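Long-range contacts in cellobiose 2-epimerase (Ruminococcus albus, PDB 3VW5), which catalyses the reversible epimerization of cellobiose to 4-O-beta-D-glucopyranosyl-D-mannose and has an (alpha/alpha)6 barrel fold: residues I85-Y93 against A155-V163; R213-L224 against Q266-N277. The protein carries 2 engineered substitutions. All coordinates share one frame; numbering follows the deposited sequence.

Both contacts lie in one (alpha/alpha)6 barrel, within the N-acylglucosamine 2-epimerase family domain, and they follow one another in series: contact 1 closes at V163, well before contact 2 opens at R213. Their centres are about 33 Å apart and their nearest atoms about 16 Å apart, so neither touches the other. Contact 1 joins the loop between helix 67-84 and strand 95-96 to the turn that follows strand 151-156, beside a five-stranded antiparallel sheet, mainly through charge and hydrogen bonds. Contact 2 sets the end of helix 199-216 and the hairpin after it against helix 261-281, mainly through apolar surfaces.

Contact 1 of 2, residues I85-Y93 against A155-V163; sequences IDYEYGGVY and AFDRQWRLV
This is a polar loop-to-turn contact on the (alpha/alpha)6 barrel, built on a salt-bridge network: R158, in the type I beta turn D157-W160 after strand 151-156, reaches into the loop that follows helix 67-84. The R158 chain is extended, with CG anti to the backbone N (chi1 -178°), which carries its guanidinium to D86. The grip is side-on and two-pronged: NE of R158 donates to OD2 of D86 at 2.6 Å, and its NH2 donates to OD1 of D86 at 3.1 Å. Both bonds are nearly straight and lie in the guanidinium plane, yet they meet the carboxylate from above its own plane. D86 OD1 also accepts the backbone N of Y89 from the opposite face, an Asx motif that ties this carboxylate to its own loop. E88 adds a second, longer ion pair, its OE1 3.4 Å from R158 NH2, and K107 of strand 102-108 brings another positive charge to D86 OD2. Y89 puts CD2 over one face of the guanidinium, while CG of Q159 makes an off-centre CH-pi contact with the Y89 ring, 4.1 Å from its centroid. A methionine in place of R158 would probably leave the carboxylates of D86 and E88 without this shared positive mate and free the Y89 ring to shift. The loop passes beside the W160 indole at G90 and G91, whose positive phi angles favour glycine. The indole is fixed at its edge, where NE1 of W160 donates to the backbone O of Y89 at 2.8 Å, in the ring plane but 47° out of the carbonyl plane.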
loop_
_atom_site.group_PDB
_atom_site.type_symbol
_atom_site.label_atom_id
_atom_site.label_comp_id
_atom_site.label_asym_id
_atom_site.label_seq_id
_atom_site.Cartn_x
_atom_site.Cartn_y
_atom_site.Cartn_z
ATOM N N ILE A 85 -17.490 -6.152 6.091
ATOM C CA ILE A 85 -17.102 -7.523 6.346
ATOM C C ILE A 85 -18.251 -8.473 6.011
ATOM O O ILE A 85 -19.399 -8.241 6.405
ATOM C CB ILE A 85 -16.640 -7.671 7.805
ATOM C CG1 ILE A 85 -15.224 -7.109 7.936
ATOM C CG2 ILE A 85 -16.700 -9.106 8.249
ATOM C CD1 ILE A 85 -14.697 -7.025 9.333
ATOM N N ASP A 86 -17.945 -9.517 5.245
ATOM C CA ASP A 86 -18.920 -10.553 4.952
ATOM C C ASP A 86 -18.792 -11.622 6.033
ATOM O O ASP A 86 -17.937 -12.495 5.957
ATOM C CB ASP A 86 -18.688 -11.152 3.565
ATOM C CG ASP A 86 -19.808 -12.090 3.138
ATOM O OD1 ASP A 86 -20.588 -12.519 4.018
ATOM O OD2 ASP A 86 -19.910 -12.405 1.927
ATOM N N TYR A 87 -19.647 -11.538 7.048
ATOM C CA TYR A 87 -19.552 -12.427 8.193
ATOM C C TYR A 87 -20.016 -13.814 7.822
ATOM O O TYR A 87 -19.529 -14.808 8.367
ATOM C CB TYR A 87 -20.348 -11.874 9.376
ATOM C CG TYR A 87 -19.661 -10.693 10.029
ATOM C CD1 TYR A 87 -18.513 -10.872 10.802
ATOM C CD2 TYR A 87 -20.147 -9.398 9.860
ATOM C CE1 TYR A 87 -17.878 -9.798 11.398
ATOM C CE2 TYR A 87 -19.511 -8.309 10.445
ATOM C CZ TYR A 87 -18.382 -8.511 11.213
ATOM O OH TYR A 87 -17.753 -7.428 11.798
ATOM N N GLU A 88 -20.935 -13.868 6.865
ATOM C CA GLU A 88 -21.517 -15.119 6.410
ATOM C C GLU A 88 -20.561 -15.976 5.545
ATOM O O GLU A 88 -20.346 -17.152 5.827
ATOM C CB GLU A 88 -22.824 -14.830 5.684
ATOM C CG GLU A 88 -23.465 -16.058 5.079
ATOM C CD GLU A 88 -24.760 -15.738 4.345
ATOM O OE1 GLU A 88 -25.185 -14.547 4.381
ATOM O OE2 GLU A 88 -25.349 -16.677 3.731
ATOM N N TYR A 89 -19.967 -15.395 4.509
ATOM C CA TYR A 89 -19.049 -16.154 3.658
ATOM C C TYR A 89 -17.592 -15.919 4.026
ATOM O O TYR A 89 -16.733 -16.721 3.683
ATOM C CB TYR A 89 -19.252 -15.826 2.174
ATOM C CG TYR A 89 -20.559 -16.320 1.568
ATOM C CD1 TYR A 89 -20.670 -17.615 1.060
ATOM C CD2 TYR A 89 -21.676 -15.490 1.489
ATOM C CE1 TYR A 89 -21.854 -18.076 0.496
ATOM C CE2 TYR A 89 -22.865 -15.941 0.937
ATOM C CZ TYR A 89 -22.950 -17.239 0.440
ATOM O OH TYR A 89 -24.133 -17.703 -0.122
ATOM N N GLY A 90 -17.306 -14.815 4.710
ATOM C CA GLY A 90 -15.926 -14.444 4.988
ATOM C C GLY A 90 -15.371 -13.307 4.130
ATOM O O GLY A 90 -15.969 -12.903 3.141
ATOM N N GLY A 91 -14.214 -12.787 4.512
ATOM C CA GLY A 91 -13.599 -11.703 3.780
ATOM C C GLY A 91 -14.329 -10.370 3.884
ATOM O O GLY A 91 -15.177 -10.150 4.766
ATOM N N VAL A 92 -13.975 -9.468 2.976
ATOM C CA VAL A 92 -14.585 -8.156 2.910
ATOM C C VAL A 92 -15.040 -7.899 1.478
ATOM O O VAL A 92 -14.464 -8.445 0.542
ATOM C CB VAL A 92 -13.590 -7.060 3.348
ATOM C CG1 VAL A 92 -13.088 -7.339 4.745
ATOM C CG2 VAL A 92 -12.409 -6.995 2.389
ATOM N N TYR A 93 -16.072 -7.076 1.303
ATOM C CA TYR A 93 -16.548 -6.744 -0.041
ATOM C C TYR A 93 -15.590 -5.796 -0.761
ATOM O O TYR A 93 -14.584 -5.369 -0.202
ATOM C CB TYR A 93 -17.953 -6.138 0.011
ATOM C CG TYR A 93 -18.938 -6.948 0.815
ATOM C CD1 TYR A 93 -19.381 -8.191 0.363
ATOM C CD2 TYR A 93 -19.428 -6.474 2.029
ATOM C CE1 TYR A 93 -20.284 -8.942 1.108
ATOM C CE2 TYR A 93 -20.327 -7.212 2.779
ATOM C CZ TYR A 93 -20.750 -8.448 2.320
ATOM O OH TYR A 93 -21.647 -9.179 3.069
ATOM N N ALA A 155 -8.986 -13.476 -7.213
ATOM C CA ALA A 155 -10.293 -12.868 -7.428
ATOM C C ALA A 155 -11.436 -13.873 -7.440
ATOM O O ALA A 155 -11.382 -14.875 -8.138
ATOM C CB ALA A 155 -10.294 -12.037 -8.721
ATOM N N PHE A 156 -12.478 -13.578 -6.671
ATOM C CA PHE A 156 -13.621 -14.465 -6.513
ATOM C C PHE A 156 -14.870 -13.620 -6.422
ATOM O O PHE A 156 -14.788 -12.413 -6.160
ATOM C CB PHE A 156 -13.500 -15.276 -5.220
ATOM C CG PHE A 156 -12.155 -15.870 -5.018
ATOM C CD1 PHE A 156 -11.875 -17.150 -5.475
ATOM C CD2 PHE A 156 -11.145 -15.139 -4.403
ATOM C CE1 PHE A 156 -10.611 -17.696 -5.303
ATOM C CE2 PHE A 156 -9.882 -15.676 -4.249
ATOM C CZ PHE A 156 -9.617 -16.958 -4.692
ATOM N N ASP A 157 -16.020 -14.255 -6.636
ATOM C CA ASP A 157 -17.291 -13.632 -6.297
ATOM C C ASP A 157 -17.547 -13.813 -4.809
ATOM O O ASP A 157 -16.770 -14.481 -4.120
ATOM C CB ASP A 157 -18.459 -14.145 -7.161
ATOM C CG ASP A 157 -18.799 -15.614 -6.922
ATOM O OD1 ASP A 157 -18.320 -16.235 -5.941
ATOM O OD2 ASP A 157 -19.578 -16.151 -7.735
ATOM N N ARG A 158 -18.623 -13.210 -4.315
ATOM C CA ARG A 158 -18.909 -13.251 -2.885
ATOM C C ARG A 158 -18.787 -14.659 -2.310
ATOM O O ARG A 158 -18.258 -14.854 -1.222
ATOM C CB ARG A 158 -20.294 -12.695 -2.592
ATOM C CG ARG A 158 -20.567 -12.691 -1.130
ATOM C CD ARG A 158 -21.977 -12.350 -0.833
ATOM N NE ARG A 158 -22.141 -12.336 0.614
ATOM C CZ ARG A 158 -23.311 -12.356 1.237
ATOM N NH1 ARG A 158 -24.439 -12.398 0.535
ATOM N NH2 ARG A 158 -23.344 -12.336 2.559
ATOM N N GLN A 159 -19.263 -15.629 -3.081
ATOM C CA GLN A 159 -19.334 -17.022 -2.675
ATOM C C GLN A 159 -18.039 -17.796 -2.974
ATOM O O GLN A 159 -18.031 -19.021 -2.947
ATOM C CB GLN A 159 -20.525 -17.700 -3.369
ATOM C CG GLN A 159 -21.864 -16.989 -3.136
ATOM C CD GLN A 159 -22.470 -16.358 -4.407
ATOM O OE1 GLN A 159 -23.170 -17.031 -5.182
ATOM N NE2 GLN A 159 -22.213 -15.061 -4.614
ATOM N N TRP A 160 -16.948 -17.092 -3.259
ATOM C CA TRP A 160 -15.632 -17.735 -3.441
ATOM C C TRP A 160 -15.493 -18.600 -4.698
ATOM O O TRP A 160 -14.611 -19.456 -4.766
ATOM C CB TRP A 160 -15.231 -18.574 -2.232
ATOM C CG TRP A 160 -15.159 -17.841 -0.915
ATOM C CD1 TRP A 160 -15.959 -18.047 0.174
ATOM C CD2 TRP A 160 -14.235 -16.807 -0.534
ATOM N NE1 TRP A 160 -15.598 -17.209 1.202
ATOM C CE2 TRP A 160 -14.545 -16.439 0.798
ATOM C CE3 TRP A 160 -13.183 -16.155 -1.190
ATOM C CZ2 TRP A 160 -13.836 -15.459 1.489
ATOM C CZ3 TRP A 160 -12.484 -15.180 -0.511
ATOM C CH2 TRP A 160 -12.809 -14.839 0.819
ATOM N N ARG A 161 -16.359 -18.389 -5.685
ATOM C CA ARG A 161 -16.169 -19.011 -6.986
ATOM C C ARG A 161 -15.256 -18.125 -7.827
ATOM O O ARG A 161 -15.432 -16.903 -7.887
ATOM C CB ARG A 161 -17.509 -19.235 -7.688
ATOM C CG ARG A 161 -18.477 -20.085 -6.868
ATOM C CD ARG A 161 -19.891 -20.090 -7.456
ATOM N NE ARG A 161 -20.520 -18.774 -7.410
ATOM C CZ ARG A 161 -21.823 -18.566 -7.563
ATOM N NH1 ARG A 161 -22.640 -19.593 -7.768
ATOM N NH2 ARG A 161 -22.312 -17.330 -7.509
ATOM N N LEU A 162 -14.282 -18.743 -8.482
ATOM C CA LEU A 162 -13.274 -18.016 -9.252
ATOM C C LEU A 162 -13.818 -17.115 -10.385
ATOM O O LEU A 162 -14.699 -17.527 -11.145
ATOM C CB LEU A 162 -12.251 -18.997 -9.815
ATOM C CG LEU A 162 -11.013 -18.268 -10.309
ATOM C CD1 LEU A 162 -9.861 -18.484 -9.342
ATOM C CD2 LEU A 162 -10.645 -18.710 -11.728
ATOM N N VAL A 163 -13.289 -15.889 -10.469
ATOM C CA VAL A 163 -13.532 -14.980 -11.605
ATOM C C VAL A 163 -12.239 -14.355 -12.155
ATOM O O VAL A 163 -11.153 -14.566 -11.610
ATOM C CB VAL A 163 -14.479 -13.800 -11.253
ATOM C CG1 VAL A 163 -15.210 -13.343 -12.523
ATOM C CG2 VAL A 163 -15.466 -14.180 -10.172
#

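Contact 2 of 2, residues R213-L224 against Q266-N277; sequences RDIVYTPDTNAL and QFAEMDLKISHN
Y217 lies against M270 at the tight centre of this contact, where the end of helix 199-216 and the hairpin that follows it pack on helix 261-281 of the (alpha/alpha)6 barrel. CG of M270 stands 3.7 Å from the centroid of the Y217 ring, only 5° off the ring normal, and SD lies over the same face at 4.0 Å from that centroid: a CH-pi and a Met-aromatic contact together. Y217 CG is anti to the backbone N (chi1 175°), which turns the ring toward the helix; the backbone N of P219 lies over its other face. I274 extends the apolar patch, with CG1 3.8 Å from CE1 of Y217 and CD1 4.1 Å from CD2 of L224. Helix 241-258 adjoins this buried side, with A247 touching L224 and T248 touching I274.

The outer parts are looser and more polar. K273, an exposed residue, runs its aliphatic chain past the Y217 hydroxyl and the N222 amide. N222 sits in a G1 beta bulge opposite T218, and its ND2 donates to OH of Y217 at 3.0 Å, which is likely to limit rotation of the phenol. A water bridges N222 and N277, giving a hydrogen to O of N222 at 2.6 Å and accepting from ND2 of N277 at 2.9 Å. At the other end NE of R213 comes near OE1 of Q266, but the N-H direction is poor for a hydrogen bond; NH1 of R213 forms a salt bridge with OD1 of neighbouring D214, its hydrogen bond being weak. With no direct hydrogen bond between the segments, cohesion falls to the sulfur, ring and aliphatic surfaces, and the water supplies the polar link.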
loop_
_atom_site.group_PDB
_atom_site.type_symbol
_atom_site.label_atom_id
_atom_site.label_comp_id
_atom_site.label_asym_id
_atom_site.label_seq_id
_atom_site.Cartn_x
_atom_site.Cartn_y
_atom_site.Cartn_z
ATOM N N ARG A 213 11.246 -14.480 -3.129
ATOM C CA ARG A 213 12.647 -14.787 -3.430
ATOM C C ARG A 213 12.801 -15.837 -4.549
ATOM O O ARG A 213 13.616 -15.679 -5.456
ATOM C CB ARG A 213 13.423 -15.197 -2.164
ATOM C CG ARG A 213 14.372 -16.377 -2.376
ATOM C CD ARG A 213 15.383 -16.628 -1.243
ATOM N NE ARG A 213 14.829 -17.047 0.055
ATOM C CZ ARG A 213 14.139 -18.168 0.290
ATOM N NH1 ARG A 213 13.859 -19.022 -0.688
ATOM N NH2 ARG A 213 13.708 -18.429 1.521
ATOM N N ASP A 214 11.984 -16.884 -4.506
ATOM C CA ASP A 214 12.154 -18.012 -5.419
ATOM C C ASP A 214 11.426 -17.887 -6.767
ATOM O O ASP A 214 11.888 -18.425 -7.780
ATOM C CB ASP A 214 11.768 -19.311 -4.716
ATOM C CG ASP A 214 12.671 -19.620 -3.531
ATOM O OD1 ASP A 214 13.827 -19.127 -3.527
ATOM O OD2 ASP A 214 12.228 -20.358 -2.612
ATOM N N ILE A 215 10.299 -17.177 -6.793
ATOM C CA ILE A 215 9.545 -17.042 -8.033
ATOM C C ILE A 215 9.589 -15.643 -8.642
ATOM O O ILE A 215 9.889 -15.482 -9.822
ATOM C CB ILE A 215 8.077 -17.432 -7.854
ATOM C CG1 ILE A 215 7.961 -18.812 -7.200
ATOM C CG2 ILE A 215 7.388 -17.415 -9.190
ATOM C CD1 ILE A 215 6.541 -19.338 -7.108
ATOM N N VAL A 216 9.283 -14.628 -7.849
ATOM C CA VAL A 216 9.026 -13.327 -8.434
ATOM C C VAL A 216 10.301 -12.530 -8.727
ATOM O O VAL A 216 10.385 -11.851 -9.749
ATOM C CB VAL A 216 7.880 -12.548 -7.680
ATOM C CG1 VAL A 216 7.381 -13.361 -6.539
ATOM C CG2 VAL A 216 8.289 -11.138 -7.241
ATOM N N TYR A 217 11.294 -12.644 -7.847
ATOM C CA TYR A 217 12.592 -12.008 -8.049
ATOM C C TYR A 217 13.315 -12.597 -9.273
ATOM O O TYR A 217 13.350 -13.804 -9.466
ATOM C CB TYR A 217 13.446 -12.145 -6.784
ATOM C CG TYR A 217 14.859 -11.622 -6.922
ATOM C CD1 TYR A 217 15.104 -10.284 -7.193
ATOM C CD2 TYR A 217 15.951 -12.467 -6.786
ATOM C CE1 TYR A 217 16.399 -9.803 -7.327
ATOM C CE2 TYR A 217 17.243 -11.996 -6.918
ATOM C CZ TYR A 217 17.457 -10.661 -7.185
ATOM O OH TYR A 217 18.735 -10.181 -7.325
ATOM N N THR A 218 13.872 -11.733 -10.109
ATOM C CA THR A 218 14.637 -12.177 -11.266
ATOM C C THR A 218 16.115 -11.879 -11.013
ATOM O O THR A 218 16.559 -10.734 -11.133
ATOM C CB THR A 218 14.147 -11.488 -12.543
ATOM O OG1 THR A 218 12.713 -11.528 -12.574
ATOM C CG2 THR A 218 14.684 -12.180 -13.766
ATOM N N PRO A 219 16.881 -12.913 -10.634
ATOM C CA PRO A 219 18.263 -12.700 -10.185
ATOM C C PRO A 219 19.209 -12.046 -11.204
ATOM O O PRO A 219 20.052 -11.248 -10.775
ATOM C CB PRO A 219 18.734 -14.104 -9.799
ATOM C CG PRO A 219 17.762 -15.035 -10.425
ATOM C CD PRO A 219 16.461 -14.316 -10.489
ATOM N N ASP A 220 19.088 -12.340 -12.499
ATOM C CA ASP A 220 20.072 -11.817 -13.448
ATOM C C ASP A 220 19.724 -10.408 -13.878
ATOM O O ASP A 220 20.402 -9.815 -14.703
ATOM C CB ASP A 220 20.193 -12.710 -14.678
ATOM C CG ASP A 220 18.921 -12.735 -15.485
ATOM O OD1 ASP A 220 17.852 -12.934 -14.850
ATOM O OD2 ASP A 220 18.974 -12.538 -16.733
ATOM N N THR A 221 18.661 -9.873 -13.303
ATOM C CA THR A 221 18.133 -8.586 -13.718
ATOM C C THR A 221 17.871 -7.690 -12.510
ATOM O O THR A 221 17.880 -6.466 -12.612
ATOM C CB THR A 221 16.831 -8.800 -14.493
ATOM O OG1 THR A 221 17.143 -9.027 -15.869
ATOM C CG2 THR A 221 15.946 -7.593 -14.395
ATOM N N ASN A 222 17.652 -8.338 -11.370
ATOM C CA ASN A 222 17.243 -7.691 -10.131
ATOM C C ASN A 222 15.856 -7.078 -10.201
ATOM O O ASN A 222 15.530 -6.225 -9.382
ATOM C CB ASN A 222 18.258 -6.636 -9.685
ATOM C CG ASN A 222 19.686 -7.116 -9.801
ATOM O OD1 ASN A 222 20.464 -6.588 -10.598
ATOM N ND2 ASN A 222 20.041 -8.124 -9.011
ATOM N N ALA A 223 15.050 -7.500 -11.170
ATOM C CA ALA A 223 13.661 -7.051 -11.265
ATOM C C ALA A 223 12.705 -8.009 -10.545
ATOM O O ALA A 223 13.047 -9.164 -10.279
ATOM C CB ALA A 223 13.251 -6.912 -12.706
ATOM N N LEU A 224 11.508 -7.519 -10.234
ATOM C CA LEU A 224 10.421 -8.368 -9.775
ATOM C C LEU A 224 9.463 -8.594 -10.919
ATOM O O LEU A 224 9.074 -7.639 -11.602
ATOM C CB LEU A 224 9.657 -7.686 -8.646
ATOM C CG LEU A 224 10.473 -7.361 -7.402
ATOM C CD1 LEU A 224 9.597 -6.665 -6.382
ATOM C CD2 LEU A 224 11.068 -8.636 -6.836
ATOM N N GLN A 266 19.758 -12.447 4.310
ATOM C CA GLN A 266 19.436 -12.949 2.988
ATOM C C GLN A 266 18.648 -11.889 2.225
ATOM O O GLN A 266 19.007 -11.498 1.114
ATOM C CB GLN A 266 18.610 -14.234 3.116
ATOM C CG GLN A 266 18.675 -15.146 1.904
ATOM C CD GLN A 266 17.653 -16.270 1.954
ATOM O OE1 GLN A 266 17.359 -16.900 0.935
ATOM N NE2 GLN A 266 17.108 -16.530 3.138
ATOM N N PHE A 267 17.567 -11.426 2.842
ATOM C CA PHE A 267 16.702 -10.447 2.211
ATOM C C PHE A 267 17.334 -9.061 2.065
ATOM O O PHE A 267 17.127 -8.385 1.051
ATOM C CB PHE A 267 15.341 -10.408 2.902
ATOM C CG PHE A 267 14.386 -11.436 2.358
ATOM C CD1 PHE A 267 13.486 -11.103 1.354
ATOM C CD2 PHE A 267 14.437 -12.751 2.801
ATOM C CE1 PHE A 267 12.629 -12.050 0.834
ATOM C CE2 PHE A 267 13.588 -13.706 2.284
ATOM C CZ PHE A 267 12.681 -13.359 1.302
ATOM N N ALA A 268 18.130 -8.655 3.046
ATOM C CA ALA A 268 18.816 -7.371 2.970
ATOM C C ALA A 268 19.753 -7.292 1.768
ATOM O O ALA A 268 19.950 -6.214 1.186
ATOM C CB ALA A 268 19.566 -7.080 4.255
ATOM N N GLU A 269 20.328 -8.424 1.379
ATOM C CA GLU A 269 21.218 -8.416 0.220
ATOM C C GLU A 269 20.437 -8.398 -1.080
ATOM O O GLU A 269 20.811 -7.696 -2.014
ATOM C CB GLU A 269 22.212 -9.579 0.258
ATOM C CG GLU A 269 23.167 -9.469 1.437
ATOM C CD GLU A 269 24.484 -10.200 1.223
ATOM O OE1 GLU A 269 24.680 -10.762 0.112
ATOM O OE2 GLU A 269 25.321 -10.206 2.170
ATOM N N MET A 270 19.345 -9.155 -1.134
ATOM C CA MET A 270 18.478 -9.151 -2.306
ATOM C C MET A 270 17.845 -7.770 -2.491
ATOM O O MET A 270 17.896 -7.188 -3.575
ATOM C CB MET A 270 17.390 -10.219 -2.182
ATOM C CG MET A 270 16.582 -10.428 -3.457
ATOM S SD MET A 270 15.174 -11.537 -3.238
ATOM C CE MET A 270 14.123 -10.565 -2.164
ATOM N N ASP A 271 17.268 -7.245 -1.416
ATOM C CA ASP A 271 16.610 -5.945 -1.456
ATOM C C ASP A 271 17.533 -4.799 -1.896
ATOM O O ASP A 271 17.132 -3.933 -2.701
ATOM C CB ASP A 271 15.972 -5.653 -0.099
ATOM C CG ASP A 271 14.832 -6.598 0.206
ATOM O OD1 ASP A 271 14.211 -7.085 -0.765
ATOM O OD2 ASP A 271 14.560 -6.857 1.400
ATOM N N LEU A 272 18.761 -4.801 -1.370
ATOM C CA LEU A 272 19.775 -3.851 -1.810
ATOM C C LEU A 272 20.009 -3.967 -3.320
ATOM O O LEU A 272 20.126 -2.957 -4.021
ATOM C CB LEU A 272 21.086 -4.055 -1.049
ATOM C CG LEU A 272 21.294 -3.168 0.184
ATOM C CD1 LEU A 272 22.591 -3.506 0.881
ATOM C CD2 LEU A 272 21.274 -1.700 -0.186
ATOM N N LYS A 273 20.076 -5.196 -3.830
ATOM C CA LYS A 273 20.341 -5.372 -5.247
ATOM C C LYS A 273 19.230 -4.741 -6.061
ATOM O O LYS A 273 19.483 -4.123 -7.091
ATOM C CB LYS A 273 20.491 -6.850 -5.612
ATOM C CG LYS A 273 21.875 -7.406 -5.365
ATOM C CD LYS A 273 21.921 -8.879 -5.660
ATOM C CE LYS A 273 23.057 -9.541 -4.901
ATOM N NZ LYS A 273 22.906 -11.029 -4.914
ATOM N N ILE A 274 18.002 -4.908 -5.588
ATOM C CA ILE A 274 16.838 -4.323 -6.235
ATOM C C ILE A 274 16.892 -2.803 -6.087
ATOM O O ILE A 274 16.614 -2.076 -7.030
ATOM C CB ILE A 274 15.528 -4.888 -5.643
ATOM C CG1 ILE A 274 15.508 -6.417 -5.797
ATOM C CG2 ILE A 274 14.297 -4.215 -6.280
ATOM C CD1 ILE A 274 14.379 -7.092 -5.075
ATOM N N SER A 275 17.263 -2.335 -4.899
ATOM C CA SER A 275 17.434 -0.911 -4.662
ATOM C C SER A 275 18.431 -0.273 -5.615
ATOM O O SER A 275 18.161 0.789 -6.183
ATOM C CB SER A 275 17.894 -0.664 -3.238
ATOM O OG SER A 275 16.785 -0.631 -2.372
ATOM N N HIS A 276 19.596 -0.892 -5.774
ATOM C CA HIS A 276 20.604 -0.295 -6.635
ATOM C C HIS A 276 20.090 -0.251 -8.048
ATOM O O HIS A 276 20.259 0.754 -8.736
ATOM C CB HIS A 276 21.952 -1.036 -6.578
ATOM C CG HIS A 276 22.804 -0.629 -5.415
ATOM N ND1 HIS A 276 23.455 0.594 -5.367
ATOM C CD2 HIS A 276 23.082 -1.265 -4.242
ATOM C CE1 HIS A 276 24.115 0.683 -4.207
ATOM N NE2 HIS A 276 23.910 -0.433 -3.513
ATOM N N ASN A 277 19.449 -1.336 -8.470
ATOM C CA ASN A 277 18.893 -1.401 -9.814
ATOM C C ASN A 277 17.910 -0.266 -10.097
ATOM O O ASN A 277 18.033 0.418 -11.107
ATOM C CB ASN A 277 18.226 -2.740 -10.082
ATOM C CG ASN A 277 18.058 -3.001 -11.564
ATOM O OD1 ASN A 277 19.018 -2.893 -12.330
ATOM N ND2 ASN A 277 16.836 -3.318 -11.985
HETATM O O HOH W 1 14.902 -3.745 -9.859
#